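Local coordinates for protein xyloglucan-specific endo-beta-1,4-glucanase BoGH5A (Bacteroides ovatus, PDB 3ZMR) that hydrolyses internal beta-1,4-glucosidic linkages of the xyloglucan backbone with retention of configuration, releasing xyloglucan oligosaccharides, at residues Ser7-Phe19 and Gln26-Ile38. Numbering follows the deposited sequence.
With EDO (1,2-ethanediol), chain I.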
loop_
_atom_site.group_PDB
_atom_site.type_symbol
_atom_site.label_atom_id
_atom_site.label_comp_id
_atom_site.label_asym_id
_atom_site.label_seq_id
_atom_site.Cartn_x
_atom_site.Cartn_y
_atom_site.Cartn_z
ATOM N N SER A 7 -31.575 -5.580 43.085
ATOM C CA SER A 7 -30.894 -6.859 42.696
ATOM C C SER A 7 -30.164 -6.713 41.364
ATOM O O SER A 7 -30.778 -6.434 40.334
ATOM C CB SER A 7 -31.887 -8.018 42.596
ATOM O OG SER A 7 -31.265 -9.157 42.028
ATOM N N LEU A 8 -28.854 -6.938 41.401
ATOM C CA LEU A 8 -27.982 -6.767 40.235
ATOM C C LEU A 8 -27.240 -8.070 39.950
ATOM O O LEU A 8 -26.443 -8.552 40.776
ATOM C CB LEU A 8 -26.996 -5.622 40.474
ATOM C CG LEU A 8 -25.986 -5.343 39.354
ATOM C CD1 LEU A 8 -26.658 -4.844 38.076
ATOM C CD2 LEU A 8 -24.949 -4.339 39.825
ATOM N N GLU A 9 -27.498 -8.640 38.774
ATOM C CA GLU A 9 -26.969 -9.945 38.421
ATOM C C GLU A 9 -26.292 -9.935 37.043
ATOM O O GLU A 9 -26.752 -9.284 36.078
ATOM C CB GLU A 9 -28.073 -11.001 38.485
ATOM C CG GLU A 9 -28.754 -11.059 39.856
ATOM C CD GLU A 9 -29.485 -12.356 40.118
ATOM O OE1 GLU A 9 -29.945 -12.999 39.151
ATOM O OE2 GLU A 9 -29.610 -12.724 41.303
ATOM N N VAL A 10 -25.152 -10.611 36.984
ATOM C CA VAL A 10 -24.448 -10.863 35.734
ATOM C C VAL A 10 -23.961 -12.299 35.725
ATOM O O VAL A 10 -23.227 -12.710 36.633
ATOM C CB VAL A 10 -23.235 -9.945 35.563
ATOM C CG1 VAL A 10 -22.473 -10.282 34.275
ATOM C CG2 VAL A 10 -23.668 -8.490 35.563
ATOM N N ALA A 11 -24.374 -13.046 34.707
ATOM C CA ALA A 11 -24.030 -14.473 34.582
ATOM C C ALA A 11 -22.514 -14.699 34.635
ATOM O O ALA A 11 -21.724 -13.856 34.176
ATOM C CB ALA A 11 -24.627 -15.079 33.319
ATOM N N GLN A 12 -22.125 -15.821 35.235
ATOM C CA GLN A 12 -20.694 -16.169 35.432
ATOM C C GLN A 12 -19.909 -16.173 34.116
ATOM O O GLN A 12 -18.742 -15.753 34.080
ATOM C CB GLN A 12 -20.526 -17.511 36.177
ATOM C CG GLN A 12 -19.080 -17.827 36.550
ATOM C CD GLN A 12 -18.455 -16.803 37.495
ATOM O OE1 GLN A 12 -19.109 -16.302 38.416
ATOM N NE2 GLN A 12 -17.173 -16.515 37.287
ATOM N N GLU A 13 -20.555 -16.618 33.042
ATOM C CA GLU A 13 -19.946 -16.635 31.702
ATOM C C GLU A 13 -19.445 -15.255 31.242
ATOM O O GLU A 13 -18.597 -15.164 30.355
ATOM C CB GLU A 13 -20.932 -17.187 30.660
ATOM C CG GLU A 13 -22.167 -16.319 30.453
ATOM C CD GLU A 13 -23.224 -16.980 29.601
ATOM O OE1 GLU A 13 -22.991 -17.128 28.383
ATOM O OE2 GLU A 13 -24.289 -17.351 30.152
ATOM N N TYR A 14 -19.988 -14.188 31.826
ATOM C CA TYR A 14 -19.590 -12.816 31.450
ATOM C C TYR A 14 -18.576 -12.149 32.382
ATOM O O TYR A 14 -18.214 -11.003 32.157
ATOM C CB TYR A 14 -20.817 -11.895 31.327
ATOM C CG TYR A 14 -21.873 -12.367 30.361
ATOM C CD1 TYR A 14 -21.549 -12.683 29.047
ATOM C CD2 TYR A 14 -23.200 -12.527 30.766
ATOM C CE1 TYR A 14 -22.517 -13.116 28.147
ATOM C CE2 TYR A 14 -24.181 -12.964 29.874
ATOM C CZ TYR A 14 -23.836 -13.249 28.563
ATOM O OH TYR A 14 -24.787 -13.673 27.674
ATOM N N ARG A 15 -18.073 -12.874 33.388
ATOM C CA ARG A 15 -17.272 -12.262 34.450
ATOM C C ARG A 15 -15.780 -12.162 34.082
ATOM O O ARG A 15 -15.017 -11.386 34.680
ATOM C CB ARG A 15 -17.426 -13.053 35.747
ATOM C CG ARG A 15 -18.851 -13.127 36.275
ATOM C CD ARG A 15 -19.343 -11.791 36.771
ATOM N NE ARG A 15 -20.629 -11.907 37.473
ATOM C CZ ARG A 15 -20.787 -11.901 38.794
ATOM N NH1 ARG A 15 -19.735 -11.789 39.604
ATOM N NH2 ARG A 15 -22.007 -11.984 39.317
ATOM N N ASN A 16 -15.389 -12.951 33.087
ATOM C CA ASN A 16 -13.999 -13.013 32.641
ATOM C C ASN A 16 -13.946 -13.098 31.124
ATOM O O ASN A 16 -14.006 -14.175 30.544
ATOM C CB ASN A 16 -13.274 -14.204 33.280
ATOM C CG ASN A 16 -13.227 -14.099 34.794
ATOM O OD1 ASN A 16 -12.378 -13.396 35.366
ATOM N ND2 ASN A 16 -14.163 -14.768 35.451
ATOM N N LEU A 17 -13.861 -11.930 30.503
ATOM C CA LEU A 17 -13.886 -11.828 29.045
ATOM C C LEU A 17 -12.461 -11.858 28.465
ATOM O O LEU A 17 -11.520 -11.270 29.031
ATOM C CB LEU A 17 -14.577 -10.519 28.630
ATOM C CG LEU A 17 -16.015 -10.305 29.120
ATOM C CD1 LEU A 17 -16.533 -8.942 28.693
ATOM C CD2 LEU A 17 -16.964 -11.438 28.713
ATOM N N GLU A 18 -12.359 -12.463 27.288
ATOM C CA GLU A 18 -11.097 -12.633 26.559
ATOM C C GLU A 18 -11.279 -12.136 25.126
ATOM O O GLU A 18 -12.196 -12.596 24.427
ATOM C CB GLU A 18 -10.679 -14.119 26.525
ATOM C CG GLU A 18 -10.630 -14.810 27.878
ATOM C CD GLU A 18 -9.286 -14.746 28.576
ATOM O OE1 GLU A 18 -8.261 -14.450 27.928
ATOM O OE2 GLU A 18 -9.260 -15.009 29.795
ATOM N N PHE A 19 -10.344 -11.269 24.694
ATOM C CA PHE A 19 -10.336 -10.721 23.337
ATOM C C PHE A 19 -8.965 -10.995 22.701
ATOM O O PHE A 19 -7.924 -10.960 23.374
ATOM C CB PHE A 19 -10.572 -9.217 23.364
ATOM C CG PHE A 19 -11.953 -8.796 23.809
ATOM C CD1 PHE A 19 -12.293 -8.724 25.148
ATOM C CD2 PHE A 19 -12.899 -8.414 22.880
ATOM C CE1 PHE A 19 -13.567 -8.305 25.538
ATOM C CE2 PHE A 19 -14.163 -8.013 23.249
ATOM C CZ PHE A 19 -14.498 -7.943 24.581
ATOM N N GLN A 26 -18.055 -7.935 22.019
ATOM C CA GLN A 26 -18.809 -9.036 22.583
ATOM C C GLN A 26 -20.029 -8.463 23.288
ATOM O O GLN A 26 -19.923 -7.541 24.110
ATOM C CB GLN A 26 -17.994 -9.875 23.573
ATOM C CG GLN A 26 -16.830 -10.604 22.899
ATOM C CD GLN A 26 -15.921 -11.304 23.878
ATOM O OE1 GLN A 26 -16.328 -11.666 24.979
ATOM N NE2 GLN A 26 -14.681 -11.502 23.479
ATOM N N THR A 27 -21.182 -9.050 22.973
ATOM C CA THR A 27 -22.431 -8.689 23.643
ATOM C C THR A 27 -22.566 -9.525 24.928
ATOM O O THR A 27 -22.466 -10.779 24.918
ATOM C CB THR A 27 -23.647 -8.927 22.741
ATOM O OG1 THR A 27 -23.520 -8.152 21.558
ATOM C CG2 THR A 27 -24.947 -8.553 23.433
ATOM N N ILE A 28 -22.772 -8.829 26.038
ATOM C CA ILE A 28 -23.070 -9.453 27.316
ATOM C C ILE A 28 -24.479 -9.036 27.756
ATOM O O ILE A 28 -25.109 -8.180 27.134
ATOM C CB ILE A 28 -22.000 -9.129 28.390
ATOM C CG1 ILE A 28 -22.071 -7.661 28.861
ATOM C CG2 ILE A 28 -20.627 -9.525 27.847
ATOM C CD1 ILE A 28 -21.148 -7.365 30.032
ATOM N N GLN A 29 -24.960 -9.651 28.831
ATOM C CA GLN A 29 -26.260 -9.300 29.391
ATOM C C GLN A 29 -26.121 -8.896 30.851
ATOM O O GLN A 29 -25.515 -9.595 31.650
ATOM C CB GLN A 29 -27.274 -10.440 29.211
ATOM C CG GLN A 29 -28.721 -10.050 29.503
ATOM C CD GLN A 29 -29.702 -11.168 29.210
ATOM O OE1 GLN A 29 -29.548 -12.292 29.698
ATOM N NE2 GLN A 29 -30.724 -10.871 28.432
ATOM N N ILE A 30 -26.723 -7.763 31.171
ATOM C CA ILE A 30 -26.835 -7.243 32.533
ATOM C C ILE A 30 -28.291 -7.439 32.997
ATOM O O ILE A 30 -29.213 -6.989 32.345
ATOM C CB ILE A 30 -26.501 -5.734 32.588
ATOM C CG1 ILE A 30 -25.129 -5.436 31.961
ATOM C CG2 ILE A 30 -26.611 -5.208 34.022
ATOM C CD1 ILE A 30 -23.983 -6.306 32.454
ATOM N N ASP A 31 -28.495 -8.139 34.109
ATOM C CA ASP A 31 -29.834 -8.348 34.673
ATOM C C ASP A 31 -29.957 -7.493 35.928
ATOM O O ASP A 31 -29.721 -7.954 37.044
ATOM C CB ASP A 31 -30.039 -9.833 34.978
ATOM C CG ASP A 31 -31.487 -10.196 35.283
ATOM O OD1 ASP A 31 -32.356 -9.310 35.331
ATOM O OD2 ASP A 31 -31.761 -11.397 35.482
ATOM N N GLY A 32 -30.342 -6.241 35.737
ATOM C CA GLY A 32 -30.309 -5.266 36.827
ATOM C C GLY A 32 -31.622 -4.601 37.211
ATOM O O GLY A 32 -32.667 -4.864 36.630
ATOM N N PRO A 33 -31.568 -3.708 38.203
ATOM C CA PRO A 33 -32.770 -3.018 38.701
ATOM C C PRO A 33 -33.171 -1.840 37.833
ATOM O O PRO A 33 -32.701 -1.726 36.696
ATOM C CB PRO A 33 -32.347 -2.576 40.103
ATOM C CG PRO A 33 -30.875 -2.367 39.987
ATOM C CD PRO A 33 -30.374 -3.384 39.003
ATOM N N ALA A 34 -34.029 -0.980 38.379
ATOM C CA ALA A 34 -34.575 0.178 37.660
ATOM C C ALA A 34 -33.494 1.093 37.108
ATOM O O ALA A 34 -33.684 1.739 36.053
ATOM C CB ALA A 34 -35.518 0.970 38.561
ATOM N N GLU A 35 -32.371 1.146 37.826
ATOM C CA GLU A 35 -31.225 1.945 37.414
ATOM C C GLU A 35 -29.902 1.269 37.787
ATOM O O GLU A 35 -29.698 0.834 38.923
ATOM C CB GLU A 35 -31.291 3.327 38.064
ATOM C CG GLU A 35 -30.223 4.300 37.595
ATOM C CD GLU A 35 -30.387 5.653 38.251
ATOM O OE1 GLU A 35 -31.339 5.822 39.048
ATOM O OE2 GLU A 35 -29.555 6.538 37.984
ATOM N N TRP A 36 -29.007 1.179 36.819
ATOM C CA TRP A 36 -27.639 0.743 37.072
ATOM C C TRP A 36 -26.682 1.496 36.174
ATOM O O TRP A 36 -27.088 2.225 35.260
ATOM C CB TRP A 36 -27.498 -0.775 36.935
ATOM C CG TRP A 36 -28.140 -1.368 35.671
ATOM C CD1 TRP A 36 -29.348 -2.011 35.609
ATOM C CD2 TRP A 36 -27.622 -1.392 34.329
ATOM N NE1 TRP A 36 -29.617 -2.426 34.349
ATOM C CE2 TRP A 36 -28.583 -2.074 33.533
ATOM C CE3 TRP A 36 -26.450 -0.921 33.718
ATOM C CZ2 TRP A 36 -28.411 -2.283 32.164
ATOM C CZ3 TRP A 36 -26.294 -1.111 32.344
ATOM C CH2 TRP A 36 -27.268 -1.796 31.587
ATOM N N HIS A 37 -25.400 1.334 36.457
ATOM C CA HIS A 37 -24.344 2.096 35.809
ATOM C C HIS A 37 -23.160 1.199 35.451
ATOM O O HIS A 37 -22.903 0.199 36.108
ATOM C CB HIS A 37 -23.847 3.200 36.731
ATOM C CG HIS A 37 -24.906 4.182 37.132
ATOM N ND1 HIS A 37 -25.098 5.371 36.468
ATOM C CD2 HIS A 37 -25.813 4.162 38.143
ATOM C CE1 HIS A 37 -26.077 6.043 37.055
ATOM N NE2 HIS A 37 -26.527 5.329 38.070
ATOM N N ILE A 38 -22.481 1.564 34.375
ATOM C CA ILE A 38 -21.245 0.905 33.936
ATOM C C ILE A 38 -20.116 1.904 33.632
ATOM O O ILE A 38 -20.318 2.902 32.978
ATOM C CB ILE A 38 -21.497 0.065 32.669
ATOM C CG1 ILE A 38 -22.498 -1.050 32.981
ATOM C CG2 ILE A 38 -20.178 -0.545 32.154
ATOM C CD1 ILE A 38 -22.860 -1.899 31.767
HETATM C C1 EDO I . -25.165 -12.674 24.576
HETATM O O1 EDO I . -24.823 -13.903 25.239
HETATM C C2 EDO I . -24.818 -12.833 23.108
HETATM O O2 EDO I . -25.703 -13.772 22.545
HETATM O O HOH W 1 -31.859 -9.276 39.039
HETATM O O HOH W 2 -26.193 -11.912 32.842
HETATM O O HOH W 3 -27.218 -14.070 28.419
HETATM O O HOH W 4 -14.845 -13.629 26.253
#
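Gln26 lays its carboxamide over one face of the Phe19 ring, the two planes 21° apart, with NE2 3.5 Å from Phe19 CE2. From above the ring centre, Gln26 NE2 donates to Glu18 O (2.9 Å), an acceptor lying in the amide plane, while water 4 joins OE1 to Glu18 N; both ends of the amide are used, which fits the orientation modelled. Two residues on, Ile28 and Tyr14 overlap flank to flank, running in opposite directions, and Ile28 CB makes a CH-pi contact over the ring face, 3.9 Å from the Tyr14 centroid. With CG1 between the backbone N and carbonyl carbon (chi1 71°), Ile28 turns CG2 onto Tyr14 CD1 at 3.5 Å. Gln29 N shares that face toward the rim, and Glu13 CG covers the opposite one. The hydroxyl of Tyr14 meets water 3, which donates to Gln29 OE1, and a 1,2-ethanediol molecule, probably from the crystallisation liquor. Replacing Tyr14 by an alanine would probably open a gap over Ile28 and leave water 3 without its phenolic partner. Water 2 bridges Gln29 O and Ala11 N. Ile30 CD1 packs alongside Val10 CG2 (3.8 Å), and its CG2 lies over the Trp36 ring. At Asp31 the backbones pair, Glu9 N to Asp31 O and Asp31 N to Glu9 O, both 2.9 Å, a single antiparallel hydrogen-bonded bridge. Leu8 CD1 nestles against Gly32 CA, Pro33 CD and Trp36 CB. The example illustrates how side chains and waters, with one backbone bridge, join outermost strands of different sheets: 16-19, beside 85-91, and 24-31, at one edge of the BACON beta-sandwich.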